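Local atomic coordinates of endoglucanase (Uncultured bacterium, PDB entry 3X17), a protein that hydrolyses internal beta-1,4-glucosidic bonds of cellulose, as a family 9 glycoside hydrolase that carries an N-terminal Ig-like domain ahead of its catalytic barrel. Residues Phe385-Thr389 with Phe448-Leu452; Leu91-Tyr97 with Glu109-Gly113; Gln237-Ala242 with Gln306-Phe310; Asp75-Ser79 with Ile426-Phe431. The contacts are given in a common frame with arbitrary orientation. Residue numbers count along the deposited sequence, not the author numbering.

How the contacts relate
Read from the N terminus, the chain first enters the Ig-like domain, where the loop Asp75-Ser79 opens contact 4. Contact 2 follows after strand 82-87 and closes after only a short hairpin connection, joining two strands of the Ig-like sheet. Contact 3 then pins the turn after helix 221-235 to helix 294-312 of the catalytic (alpha/alpha)6 barrel, about 52 Å from contact 2, centre to centre, and across the chain's centre from it. Both contacts nest inside the long loop that contact 4 closes at Ile426-Phe431, joining Ig-like domain to barrel. Contact 1, between helices 381-390 and 435-452, opens before that closure and ends beyond it, so it crosses contact 4.

Contact 1 (Phe385-Thr389 with Phe448-Leu452); sequences FDYVT and FAHHL
Aromatic rings can join two helices that run in the same direction across a wide gap, as helices 381-390 and 435-452 of the (alpha/alpha)6 barrel domain illustrate. Both segments are helical throughout; their axes lie 11.8 Å apart at closest approach and 7° from parallel, with Phe385 facing Phe448 (CA-CA 7.2 Å) and Thr389 facing Leu452 (CA-CA 8.3 Å). Phe385, chi1 t, extends toward the second helix, and Phe448, chi1 m, meets it in an offset stack with ring centroids 4.3 Å apart and planes at 16°. Phe385 CB also lies over the face of Phe448, 4.3 Å from its centroid. The edge of Phe385 is turned toward the face of His451 in an offset edge-to-face pair (centroids 5.5 Å apart, planes at 70°), completing a three-ring cluster. Aliphatic packing continues toward the C-terminal ends, where Leu452 CD2 approaches Val388 CG1 at 3.8 Å and Thr389 CG2 at 3.9 Å. Within the first segment, Thr389, chi1 p, returns its OG1 to Phe385 O at 2.8 Å. Helix 184-200 adds Leu200 against Phe385 and His451. The chemistry implies cohesion by ring stacking and dispersion rather than by hydrogen bonds between these two segments.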
loop_
_atom_site.group_PDB
_atom_site.type_symbol
_atom_site.label_atom_id
_atom_site.label_comp_id
_atom_site.label_asym_id
_atom_site.label_seq_id
_atom_site.Cartn_x
_atom_site.Cartn_y
_atom_site.Cartn_z
ATOM N N PHE A 385 -13.211 0.159 -11.612
ATOM C CA PHE A 385 -13.408 -1.251 -11.301
ATOM C C PHE A 385 -14.777 -1.489 -10.692
ATOM O O PHE A 385 -15.415 -2.491 -10.987
ATOM C CB PHE A 385 -12.311 -1.763 -10.361
ATOM C CG PHE A 385 -12.278 -3.274 -10.217
ATOM C CD1 PHE A 385 -11.768 -4.084 -11.250
ATOM C CD2 PHE A 385 -12.789 -3.884 -9.080
ATOM C CE1 PHE A 385 -11.800 -5.469 -11.146
ATOM C CE2 PHE A 385 -12.764 -5.264 -8.944
ATOM C CZ PHE A 385 -12.258 -6.064 -9.984
ATOM N N ASP A 386 -15.209 -0.592 -9.803
ATOM C CA ASP A 386 -16.437 -0.812 -9.037
ATOM C C ASP A 386 -17.660 -0.565 -9.913
ATOM O O ASP A 386 -18.651 -1.293 -9.840
ATOM C CB ASP A 386 -16.492 0.088 -7.800
ATOM C CG ASP A 386 -15.707 -0.486 -6.637
ATOM O OD1 ASP A 386 -15.194 -1.626 -6.783
ATOM O OD2 ASP A 386 -15.529 0.220 -5.617
ATOM N N TYR A 387 -17.575 0.440 -10.770
ATOM C CA TYR A 387 -18.571 0.619 -11.815
ATOM C C TYR A 387 -18.781 -0.638 -12.709
ATOM O O TYR A 387 -19.897 -1.150 -12.812
ATOM C CB TYR A 387 -18.205 1.806 -12.696
ATOM C CG TYR A 387 -19.307 2.178 -13.682
ATOM C CD1 TYR A 387 -19.642 1.323 -14.741
ATOM C CD2 TYR A 387 -19.950 3.409 -13.598
ATOM C CE1 TYR A 387 -20.616 1.673 -15.672
ATOM C CE2 TYR A 387 -20.918 3.780 -14.529
ATOM C CZ TYR A 387 -21.269 2.898 -15.549
ATOM O OH TYR A 387 -22.259 3.265 -16.452
ATOM N N VAL A 388 -17.700 -1.107 -13.344
ATOM C CA VAL A 388 -17.707 -2.331 -14.139
ATOM C C VAL A 388 -18.225 -3.554 -13.354
ATOM O O VAL A 388 -19.130 -4.243 -13.827
ATOM C CB VAL A 388 -16.302 -2.609 -14.813
ATOM C CG1 VAL A 388 -16.272 -3.986 -15.448
ATOM C CG2 VAL A 388 -15.983 -1.531 -15.891
ATOM N N THR A 389 -17.720 -3.794 -12.142
ATOM C CA THR A 389 -18.042 -5.045 -11.435
ATOM C C THR A 389 -19.260 -4.999 -10.528
ATOM O O THR A 389 -19.743 -6.040 -10.106
ATOM C CB THR A 389 -16.881 -5.596 -10.646
ATOM O OG1 THR A 389 -16.500 -4.650 -9.618
ATOM C CG2 THR A 389 -15.699 -5.874 -11.602
ATOM N N PHE A 448 -6.712 -6.476 -11.155
ATOM C CA PHE A 448 -8.046 -6.019 -11.588
ATOM C C PHE A 448 -8.377 -6.642 -12.964
ATOM O O PHE A 448 -9.488 -7.118 -13.184
ATOM C CB PHE A 448 -8.115 -4.501 -11.715
ATOM C CG PHE A 448 -8.262 -3.761 -10.390
ATOM C CD1 PHE A 448 -8.621 -4.428 -9.223
ATOM C CD2 PHE A 448 -8.066 -2.391 -10.332
ATOM C CE1 PHE A 448 -8.764 -3.735 -8.014
ATOM C CE2 PHE A 448 -8.246 -1.678 -9.129
ATOM C CZ PHE A 448 -8.589 -2.359 -7.975
ATOM N N ALA A 449 -7.419 -6.569 -13.878
ATOM C CA ALA A 449 -7.562 -7.089 -15.231
ATOM C C ALA A 449 -7.728 -8.610 -15.206
ATOM O O ALA A 449 -8.676 -9.149 -15.770
ATOM C CB ALA A 449 -6.331 -6.677 -16.102
ATOM N N HIS A 450 -6.896 -9.270 -14.419
ATOM C CA HIS A 450 -7.047 -10.690 -14.142
ATOM C C HIS A 450 -8.459 -11.050 -13.683
ATOM O O HIS A 450 -8.963 -12.134 -13.984
ATOM C CB HIS A 450 -6.031 -11.142 -13.093
ATOM C CG HIS A 450 -6.133 -12.598 -12.745
ATOM N ND1 HIS A 450 -5.847 -13.602 -13.649
ATOM C CD2 HIS A 450 -6.519 -13.220 -11.603
ATOM C CE1 HIS A 450 -5.976 -14.777 -13.054
ATOM N NE2 HIS A 450 -6.431 -14.575 -11.829
ATOM N N HIS A 451 -9.072 -10.168 -12.910
ATOM C CA HIS A 451 -10.384 -10.449 -12.378
ATOM C C HIS A 451 -11.463 -10.374 -13.479
ATOM O O HIS A 451 -12.456 -11.117 -13.445
ATOM C CB HIS A 451 -10.708 -9.503 -11.226
ATOM C CG HIS A 451 -11.983 -9.836 -10.522
ATOM N ND1 HIS A 451 -13.216 -9.404 -10.974
ATOM C CD2 HIS A 451 -12.234 -10.637 -9.459
ATOM C CE1 HIS A 451 -14.168 -9.904 -10.204
ATOM N NE2 HIS A 451 -13.600 -10.669 -9.287
ATOM N N LEU A 452 -11.261 -9.487 -14.458
ATOM C CA LEU A 452 -12.218 -9.345 -15.572
ATOM C C LEU A 452 -12.045 -10.456 -16.613
ATOM O O LEU A 452 -13.002 -10.873 -17.265
ATOM C CB LEU A 452 -12.025 -8.000 -16.268
ATOM C CG LEU A 452 -12.345 -6.711 -15.502
ATOM C CD1 LEU A 452 -12.263 -5.609 -16.493
ATOM C CD2 LEU A 452 -13.743 -6.754 -14.866
#

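Contact 2 (Leu91-Tyr97 with Glu109-Gly113); sequences LTAPGRY and EFAIG
This is an antiparallel beta-hairpin pairing in the N-terminal Ig-like domain, between the start of strand 95-101 and strand 110-112. The register sets Gly95 opposite Ile112 and Tyr97 opposite Phe110 as hydrogen-bonded pairs, with Arg96 and Ala111 the non-hydrogen-bonded pair between them (CA-CA 4.4 Å). The backbone bonds are Gly95 N-Ile112 O 3.0 Å, Ile112 N-Gly95 O 2.8 Å, Tyr97 N-Phe110 O 2.9 Å and Phe110 N-Tyr97 O 3.0 Å. The short strand axes approach to 4.7 Å at 142°. Gly95 sits at phi 160°, psi -160°, where a CB would jam against the O of Pro94. On the face bearing Tyr97 and Phe110, Tyr97 (chi1 m) sets its CB over the Phe110 ring (chi1 p), 4.2 Å from the centroid, while Tyr97 CE2 meets Ile112 CD1 at 3.3 Å, which Leu91 CD1 also reaches at 3.5 Å. Tyr97 OH donates a very short bond to Ala93 O, 2.4 Å. On the face bearing Arg96 and Ala111, Arg96 NE forms a salt bridge with Glu109 OE1 at 2.9 Å. Strands 52-57 and 63-74 pack against Leu91 and Tyr97; strand 24-25 flanks 110-112, with Ala111 backbone-bonded to Tyr25 and the Tyr25 ring edge-to-face with Phe110.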
loop_
_atom_site.group_PDB
_atom_site.type_symbol
_atom_site.label_atom_id
_atom_site.label_comp_id
_atom_site.label_asym_id
_atom_site.label_seq_id
_atom_site.Cartn_x
_atom_site.Cartn_y
_atom_site.Cartn_z
ATOM N N LEU A 91 8.779 -27.855 -6.864
ATOM C CA LEU A 91 8.950 -28.124 -5.473
ATOM C C LEU A 91 7.712 -27.615 -4.806
ATOM O O LEU A 91 7.448 -26.445 -4.902
ATOM C CB LEU A 91 10.172 -27.376 -4.964
ATOM C CG LEU A 91 10.751 -27.874 -3.662
ATOM C CD1 LEU A 91 11.621 -26.907 -3.010
ATOM C CD2 LEU A 91 9.634 -28.206 -2.809
ATOM N N THR A 92 6.941 -28.494 -4.163
ATOM C CA THR A 92 5.689 -28.080 -3.528
ATOM C C THR A 92 5.541 -28.701 -2.156
ATOM O O THR A 92 4.516 -28.515 -1.505
ATOM C CB THR A 92 4.425 -28.439 -4.350
ATOM O OG1 THR A 92 4.189 -29.844 -4.272
ATOM C CG2 THR A 92 4.528 -28.020 -5.816
ATOM N N ALA A 93 6.565 -29.411 -1.698
ATOM C CA ALA A 93 6.550 -29.970 -0.328
ATOM C C ALA A 93 6.760 -28.920 0.774
ATOM O O ALA A 93 7.769 -28.205 0.784
ATOM C CB ALA A 93 7.554 -31.139 -0.179
ATOM N N PRO A 94 5.761 -28.769 1.659
ATOM C CA PRO A 94 5.806 -27.790 2.747
ATOM C C PRO A 94 7.013 -27.990 3.632
ATOM O O PRO A 94 7.266 -29.113 4.077
ATOM C CB PRO A 94 4.532 -28.094 3.560
ATOM C CG PRO A 94 3.610 -28.812 2.623
ATOM C CD PRO A 94 4.379 -29.166 1.344
ATOM N N GLY A 95 7.688 -26.897 3.974
ATOM C CA GLY A 95 8.821 -26.954 4.885
ATOM C C GLY A 95 9.733 -25.746 4.795
ATOM O O GLY A 95 9.367 -24.706 4.232
ATOM N N ARG A 96 10.960 -25.913 5.259
ATOM C CA ARG A 96 11.902 -24.809 5.270
ATOM C C ARG A 96 13.140 -25.153 4.473
ATOM O O ARG A 96 13.675 -26.252 4.609
ATOM C CB ARG A 96 12.300 -24.510 6.708
ATOM C CG ARG A 96 12.760 -23.105 6.898
ATOM C CD ARG A 96 12.320 -22.542 8.258
ATOM N NE ARG A 96 12.731 -21.148 8.328
ATOM C CZ ARG A 96 12.036 -20.145 7.809
ATOM N NH1 ARG A 96 10.820 -20.361 7.320
ATOM N NH2 ARG A 96 12.535 -18.916 7.833
ATOM N N TYR A 97 13.654 -24.180 3.728
ATOM C CA TYR A 97 14.629 -24.457 2.685
ATOM C C TYR A 97 15.687 -23.356 2.522
ATOM O O TYR A 97 15.511 -22.223 2.988
ATOM C CB TYR A 97 13.928 -24.684 1.337
ATOM C CG TYR A 97 12.901 -25.803 1.337
ATOM C CD1 TYR A 97 13.253 -27.111 1.006
ATOM C CD2 TYR A 97 11.566 -25.535 1.586
ATOM C CE1 TYR A 97 12.303 -28.125 0.976
ATOM C CE2 TYR A 97 10.617 -26.529 1.562
ATOM C CZ TYR A 97 10.983 -27.820 1.231
ATOM O OH TYR A 97 10.011 -28.791 1.200
ATOM N N GLU A 109 17.126 -18.576 4.559
ATOM C CA GLU A 109 16.089 -19.587 4.664
ATOM C C GLU A 109 14.738 -19.012 4.328
ATOM O O GLU A 109 14.377 -17.944 4.836
ATOM C CB GLU A 109 15.998 -20.092 6.101
ATOM C CG GLU A 109 16.639 -21.412 6.321
ATOM C CD GLU A 109 16.594 -21.813 7.771
ATOM O OE1 GLU A 109 15.493 -22.138 8.252
ATOM O OE2 GLU A 109 17.649 -21.776 8.435
ATOM N N PHE A 110 13.908 -19.833 3.694
ATOM C CA PHE A 110 12.554 -19.429 3.368
ATOM C C PHE A 110 11.631 -20.634 3.498
ATOM O O PHE A 110 12.088 -21.768 3.545
ATOM C CB PHE A 110 12.493 -18.861 1.945
ATOM C CG PHE A 110 12.879 -19.853 0.883
ATOM C CD1 PHE A 110 11.928 -20.713 0.335
ATOM C CD2 PHE A 110 14.214 -19.973 0.476
ATOM C CE1 PHE A 110 12.282 -21.640 -0.648
ATOM C CE2 PHE A 110 14.576 -20.889 -0.532
ATOM C CZ PHE A 110 13.613 -21.717 -1.091
ATOM N N ALA A 111 10.338 -20.391 3.600
ATOM C CA ALA A 111 9.385 -21.487 3.765
ATOM C C ALA A 111 8.625 -21.774 2.478
ATOM O O ALA A 111 8.401 -20.880 1.671
ATOM C CB ALA A 111 8.390 -21.187 4.927
ATOM N N ILE A 112 8.229 -23.026 2.291
ATOM C CA ILE A 112 7.128 -23.322 1.387
ATOM C C ILE A 112 5.930 -23.750 2.211
ATOM O O ILE A 112 6.071 -24.512 3.155
ATOM C CB ILE A 112 7.499 -24.387 0.336
ATOM C CG1 ILE A 112 8.530 -23.801 -0.630
ATOM C CG2 ILE A 112 6.269 -24.813 -0.435
ATOM C CD1 ILE A 112 9.595 -24.768 -1.079
ATOM N N GLY A 113 4.788 -23.128 1.951
ATOM C CA GLY A 113 3.667 -23.154 2.881
ATOM C C GLY A 113 2.725 -22.000 2.561
ATOM O O GLY A 113 2.941 -21.281 1.583
#

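Contact 3 (Gln237-Ala242 with Gln306-Phe310)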
loop_
_atom_site.group_PDB
_atom_site.type_symbol
_atom_site.label_atom_id
_atom_site.label_comp_id
_atom_site.label_asym_id
_atom_site.label_seq_id
_atom_site.Cartn_x
_atom_site.Cartn_y
_atom_site.Cartn_z
ATOM N N GLN A 237 -15.382 15.774 9.461
ATOM C CA GLN A 237 -16.415 16.297 8.605
ATOM C C GLN A 237 -17.210 17.418 9.269
ATOM O O GLN A 237 -17.738 17.286 10.363
ATOM C CB GLN A 237 -17.356 15.200 8.065
ATOM C CG GLN A 237 -18.210 15.681 6.871
ATOM C CD GLN A 237 -19.256 14.649 6.403
ATOM O OE1 GLN A 237 -19.739 13.829 7.198
ATOM N NE2 GLN A 237 -19.620 14.704 5.110
ATOM N N ARG A 238 -17.431 18.455 8.490
ATOM C CA ARG A 238 -18.086 19.658 8.942
ATOM C C ARG A 238 -19.564 19.477 8.588
ATOM O O ARG A 238 -19.876 18.745 7.641
ATOM C CB ARG A 238 -17.452 20.777 8.127
ATOM C CG ARG A 238 -17.655 22.145 8.598
ATOM C CD ARG A 238 -17.757 22.996 7.358
ATOM N NE ARG A 238 -16.497 23.609 7.056
ATOM C CZ ARG A 238 -16.271 24.372 5.993
ATOM N NH1 ARG A 238 -17.153 24.450 4.996
ATOM N NH2 ARG A 238 -15.126 25.013 5.921
ATOM N N PRO A 239 -20.483 20.119 9.335
ATOM C CA PRO A 239 -21.875 19.733 9.144
ATOM C C PRO A 239 -22.410 19.999 7.741
ATOM O O PRO A 239 -23.422 19.413 7.348
ATOM C CB PRO A 239 -22.625 20.604 10.169
ATOM C CG PRO A 239 -21.626 20.810 11.256
ATOM C CD PRO A 239 -20.315 20.987 10.519
ATOM N N ASP A 240 -21.752 20.861 6.971
ATOM C CA ASP A 240 -22.219 21.060 5.608
ATOM C C ASP A 240 -21.735 19.916 4.692
ATOM O O ASP A 240 -22.169 19.813 3.549
ATOM C CB ASP A 240 -21.870 22.464 5.068
ATOM C CG ASP A 240 -20.364 22.717 4.992
ATOM O OD1 ASP A 240 -19.583 21.905 5.521
ATOM O OD2 ASP A 240 -19.974 23.783 4.481
ATOM N N GLY A 241 -20.889 19.024 5.231
ATOM C CA GLY A 241 -20.424 17.851 4.468
ATOM C C GLY A 241 -19.006 17.971 3.989
ATOM O O GLY A 241 -18.382 16.970 3.629
ATOM N N ALA A 242 -18.424 19.165 4.099
ATOM C CA ALA A 242 -17.018 19.334 3.737
ATOM C C ALA A 242 -16.082 18.626 4.738
ATOM O O ALA A 242 -16.434 18.449 5.888
ATOM C CB ALA A 242 -16.661 20.835 3.625
ATOM N N GLN A 306 -23.976 13.667 2.374
ATOM C CA GLN A 306 -23.904 15.064 2.798
ATOM C C GLN A 306 -22.668 15.714 2.159
ATOM O O GLN A 306 -22.733 16.816 1.640
ATOM C CB GLN A 306 -23.843 15.120 4.338
ATOM C CG GLN A 306 -23.773 16.515 4.962
ATOM C CD GLN A 306 -24.908 17.419 4.499
ATOM O OE1 GLN A 306 -26.082 17.036 4.541
ATOM N NE2 GLN A 306 -24.556 18.600 3.982
ATOM N N ALA A 307 -21.557 14.990 2.163
ATOM C CA ALA A 307 -20.374 15.369 1.421
ATOM C C ALA A 307 -20.635 15.612 -0.070
ATOM O O ALA A 307 -20.114 16.555 -0.651
ATOM C CB ALA A 307 -19.299 14.317 1.595
ATOM N N TRP A 308 -21.394 14.735 -0.712
ATOM C CA TRP A 308 -21.735 14.981 -2.096
ATOM C C TRP A 308 -22.615 16.234 -2.259
ATOM O O TRP A 308 -22.518 16.917 -3.267
ATOM C CB TRP A 308 -22.428 13.783 -2.741
ATOM C CG TRP A 308 -22.641 14.012 -4.214
ATOM C CD1 TRP A 308 -23.761 14.496 -4.819
ATOM C CD2 TRP A 308 -21.653 13.877 -5.239
ATOM N NE1 TRP A 308 -23.554 14.614 -6.162
ATOM C CE2 TRP A 308 -22.260 14.259 -6.449
ATOM C CE3 TRP A 308 -20.330 13.401 -5.258
ATOM C CZ2 TRP A 308 -21.592 14.190 -7.677
ATOM C CZ3 TRP A 308 -19.657 13.345 -6.480
ATOM C CH2 TRP A 308 -20.282 13.767 -7.666
ATOM N N ARG A 309 -23.483 16.524 -1.290
ATOM C CA ARG A 309 -24.293 17.749 -1.364
ATOM C C ARG A 309 -23.381 18.977 -1.363
ATOM O O ARG A 309 -23.505 19.879 -2.203
ATOM C CB ARG A 309 -25.250 17.834 -0.182
ATOM C CG ARG A 309 -26.644 17.330 -0.483
ATOM C CD ARG A 309 -27.425 17.070 0.803
ATOM N NE ARG A 309 -27.858 15.677 0.793
ATOM C CZ ARG A 309 -27.799 14.847 1.825
ATOM N NH1 ARG A 309 -27.451 15.282 3.025
ATOM N NH2 ARG A 309 -28.194 13.591 1.665
ATOM N N PHE A 310 -22.395 18.956 -0.475
ATOM C CA PHE A 310 -21.365 19.984 -0.501
ATOM C C PHE A 310 -20.662 20.090 -1.854
ATOM O O PHE A 310 -20.512 21.187 -2.376
ATOM C CB PHE A 310 -20.337 19.795 0.611
ATOM C CG PHE A 310 -19.337 20.905 0.680
ATOM C CD1 PHE A 310 -19.624 22.072 1.396
ATOM C CD2 PHE A 310 -18.146 20.825 -0.027
ATOM C CE1 PHE A 310 -18.727 23.131 1.406
ATOM C CE2 PHE A 310 -17.225 21.863 0.016
ATOM C CZ PHE A 310 -17.529 23.034 0.715
#
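A type I beta turn, Arg238 to Gly241, docks here on a helix of the (alpha/alpha)6 barrel domain, and side chains from both partners show how a loop can be moored without regular pairing. Gly241 makes the tight approach possible: its CA lies 3.9 Å from Ala307 CA, and a CB there would collide with Gln306 O. Asp240, chi1 p, folds back over its own turn, where OD2 forms a salt bridge with Arg238 NH1 at 2.9 Å and OD1 appears to accept from Ala242 N at 3.3 Å as an Asx turn, although OD1 is less certainly placed. Gln237, extended with chi1 and chi2 both t, sends NE2 to Gly241 O at 3.0 Å and also to Ala303 O, about one helical turn before Ala307. From helix 294-312, Gln306 leaves with chi1 t and bends at chi2 p, which brings NE2 to Asp240 O at 2.7 Å, the one hydrogen bond between the segments. Phe310, chi1 t, points toward the turn, and its side chain also touches Ile270 of strand 265-271. The Ala242 methyl closes the contact: CB sits 3.6 Å from the centroid of the Phe310 ring, only 5° off its normal.

Contact 4 (Asp75-Ser79 with Ile426-Phe431); sequences DRLVS and ILAGSF
Where an Ig-like domain abuts a catalytic barrel, two turns can mesh as bump and hollow, and this interface with the (alpha/alpha)6 barrel domain is a compact example. A type I beta turn, Asp75 to Val78, lies between strands 63-74 and 82-87; a type II turn, Leu427 to Ser430, lies between helices 396-418 and 435-452, with Gly429 at phi 91° and Ser430 N bonded to Leu427 O at 2.8 Å. Their CA atoms come nearest at Val78 and Ala428, 4.6 Å. Val78 is the principal bump. With chi1 t, its CG1 enters a hollow lined by Ile426 O at 3.5 Å and by the edge of the Phe431 ring, whose CZ is 3.9 Å away, while its CG2 lies 4.1 Å from Leu427 CD2. Leu427, chi1 m and chi2 t, leans back across the gap so that CD2 also meets Leu77 CB at 4.0 Å. The Ala428 methyl is the smaller bump, pointing at the first turn and resting 3.7 Å from Val78 O. On the Ig-like side, Asp75 OD2 accepts from Ser79 N at 2.8 Å and Ser79 OG at 2.5 Å, while OD1 accepts from Gly421 N of the barrel domain. On the barrel side, Phe431 N bonds to Asp513. One backbone hydrogen bond links the two turns directly, Ala428 N to Leu77 O at 3.1 Å.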
loop_
_atom_site.group_PDB
_atom_site.type_symbol
_atom_site.label_atom_id
_atom_site.label_comp_id
_atom_site.label_asym_id
_atom_site.label_seq_id
_atom_site.Cartn_x
_atom_site.Cartn_y
_atom_site.Cartn_z
ATOM N N ASP A 75 19.862 -6.656 -17.091
ATOM C CA ASP A 75 18.723 -5.843 -16.716
ATOM C C ASP A 75 18.949 -4.392 -17.068
ATOM O O ASP A 75 19.033 -3.549 -16.211
ATOM C CB ASP A 75 18.472 -5.982 -15.239
ATOM C CG ASP A 75 17.265 -5.232 -14.787
ATOM O OD1 ASP A 75 16.359 -5.069 -15.578
ATOM O OD2 ASP A 75 17.243 -4.799 -13.646
ATOM N N ARG A 76 19.004 -4.122 -18.355
ATOM C CA ARG A 76 19.634 -2.924 -18.908
ATOM C C ARG A 76 18.813 -1.658 -18.623
ATOM O O ARG A 76 19.353 -0.542 -18.570
ATOM C CB ARG A 76 19.807 -3.093 -20.412
ATOM C CG ARG A 76 21.010 -2.406 -21.015
ATOM C CD ARG A 76 21.063 -2.696 -22.523
ATOM N NE ARG A 76 19.765 -2.478 -23.164
ATOM C CZ ARG A 76 18.925 -3.448 -23.525
ATOM N NH1 ARG A 76 19.250 -4.723 -23.335
ATOM N NH2 ARG A 76 17.756 -3.142 -24.080
ATOM N N LEU A 77 17.512 -1.839 -18.428
ATOM C CA LEU A 77 16.607 -0.704 -18.309
ATOM C C LEU A 77 16.302 -0.330 -16.865
ATOM O O LEU A 77 15.555 0.614 -16.607
ATOM C CB LEU A 77 15.319 -0.992 -19.064
ATOM C CG LEU A 77 15.513 -0.972 -20.588
ATOM C CD1 LEU A 77 14.159 -0.967 -21.271
ATOM C CD2 LEU A 77 16.345 0.270 -21.017
ATOM N N VAL A 78 16.848 -1.083 -15.934
ATOM C CA VAL A 78 16.525 -0.896 -14.537
ATOM C C VAL A 78 17.694 -0.957 -13.596
ATOM O O VAL A 78 18.135 0.040 -13.153
ATOM C CB VAL A 78 15.462 -1.914 -14.041
ATOM C CG1 VAL A 78 14.908 -1.509 -12.724
ATOM C CG2 VAL A 78 14.374 -2.066 -15.006
ATOM N N SER A 79 18.180 -2.139 -13.285
ATOM C CA SER A 79 19.272 -2.265 -12.314
ATOM C C SER A 79 20.641 -2.159 -12.979
ATOM O O SER A 79 21.610 -1.798 -12.334
ATOM C CB SER A 79 19.193 -3.571 -11.523
ATOM O OG SER A 79 19.406 -4.705 -12.358
ATOM N N ILE A 426 9.005 -0.743 -12.872
ATOM C CA ILE A 426 9.445 0.631 -12.770
ATOM C C ILE A 426 10.824 0.746 -13.404
ATOM O O ILE A 426 11.728 -0.015 -13.071
ATOM C CB ILE A 426 9.505 1.094 -11.291
ATOM C CG1 ILE A 426 8.135 0.883 -10.624
ATOM C CG2 ILE A 426 9.915 2.550 -11.217
ATOM C CD1 ILE A 426 8.132 1.018 -9.090
ATOM N N LEU A 427 10.977 1.659 -14.354
ATOM C CA LEU A 427 12.273 1.801 -15.032
ATOM C C LEU A 427 13.165 2.817 -14.318
ATOM O O LEU A 427 12.672 3.756 -13.661
ATOM C CB LEU A 427 12.084 2.204 -16.493
ATOM C CG LEU A 427 11.199 1.313 -17.380
ATOM C CD1 LEU A 427 11.075 1.920 -18.758
ATOM C CD2 LEU A 427 11.792 -0.101 -17.465
ATOM N N ALA A 428 14.471 2.618 -14.458
ATOM C CA ALA A 428 15.468 3.594 -14.050
ATOM C C ALA A 428 15.119 5.010 -14.518
ATOM O O ALA A 428 14.705 5.214 -15.657
ATOM C CB ALA A 428 16.866 3.189 -14.569
ATOM N N GLY A 429 15.299 5.984 -13.632
ATOM C CA GLY A 429 14.848 7.343 -13.903
ATOM C C GLY A 429 13.437 7.579 -13.395
ATOM O O GLY A 429 12.991 8.727 -13.300
ATOM N N SER A 430 12.716 6.514 -13.051
ATOM C CA SER A 430 11.333 6.717 -12.609
ATOM C C SER A 430 11.055 6.238 -11.189
ATOM O O SER A 430 9.891 6.064 -10.817
ATOM C CB SER A 430 10.323 6.083 -13.585
ATOM O OG SER A 430 10.163 6.892 -14.737
ATOM N N PHE A 431 12.106 5.965 -10.421
ATOM C CA PHE A 431 11.925 5.595 -9.010
ATOM C C PHE A 431 11.669 6.823 -8.150
ATOM O O PHE A 431 12.555 7.636 -7.945
ATOM C CB PHE A 431 13.144 4.827 -8.487
ATOM C CG PHE A 431 13.225 3.413 -8.992
ATOM C CD1 PHE A 431 13.677 3.149 -10.286
ATOM C CD2 PHE A 431 12.708 2.371 -8.247
ATOM C CE1 PHE A 431 13.692 1.848 -10.795
ATOM C CE2 PHE A 431 12.756 1.045 -8.726
ATOM C CZ PHE A 431 13.262 0.782 -9.987
#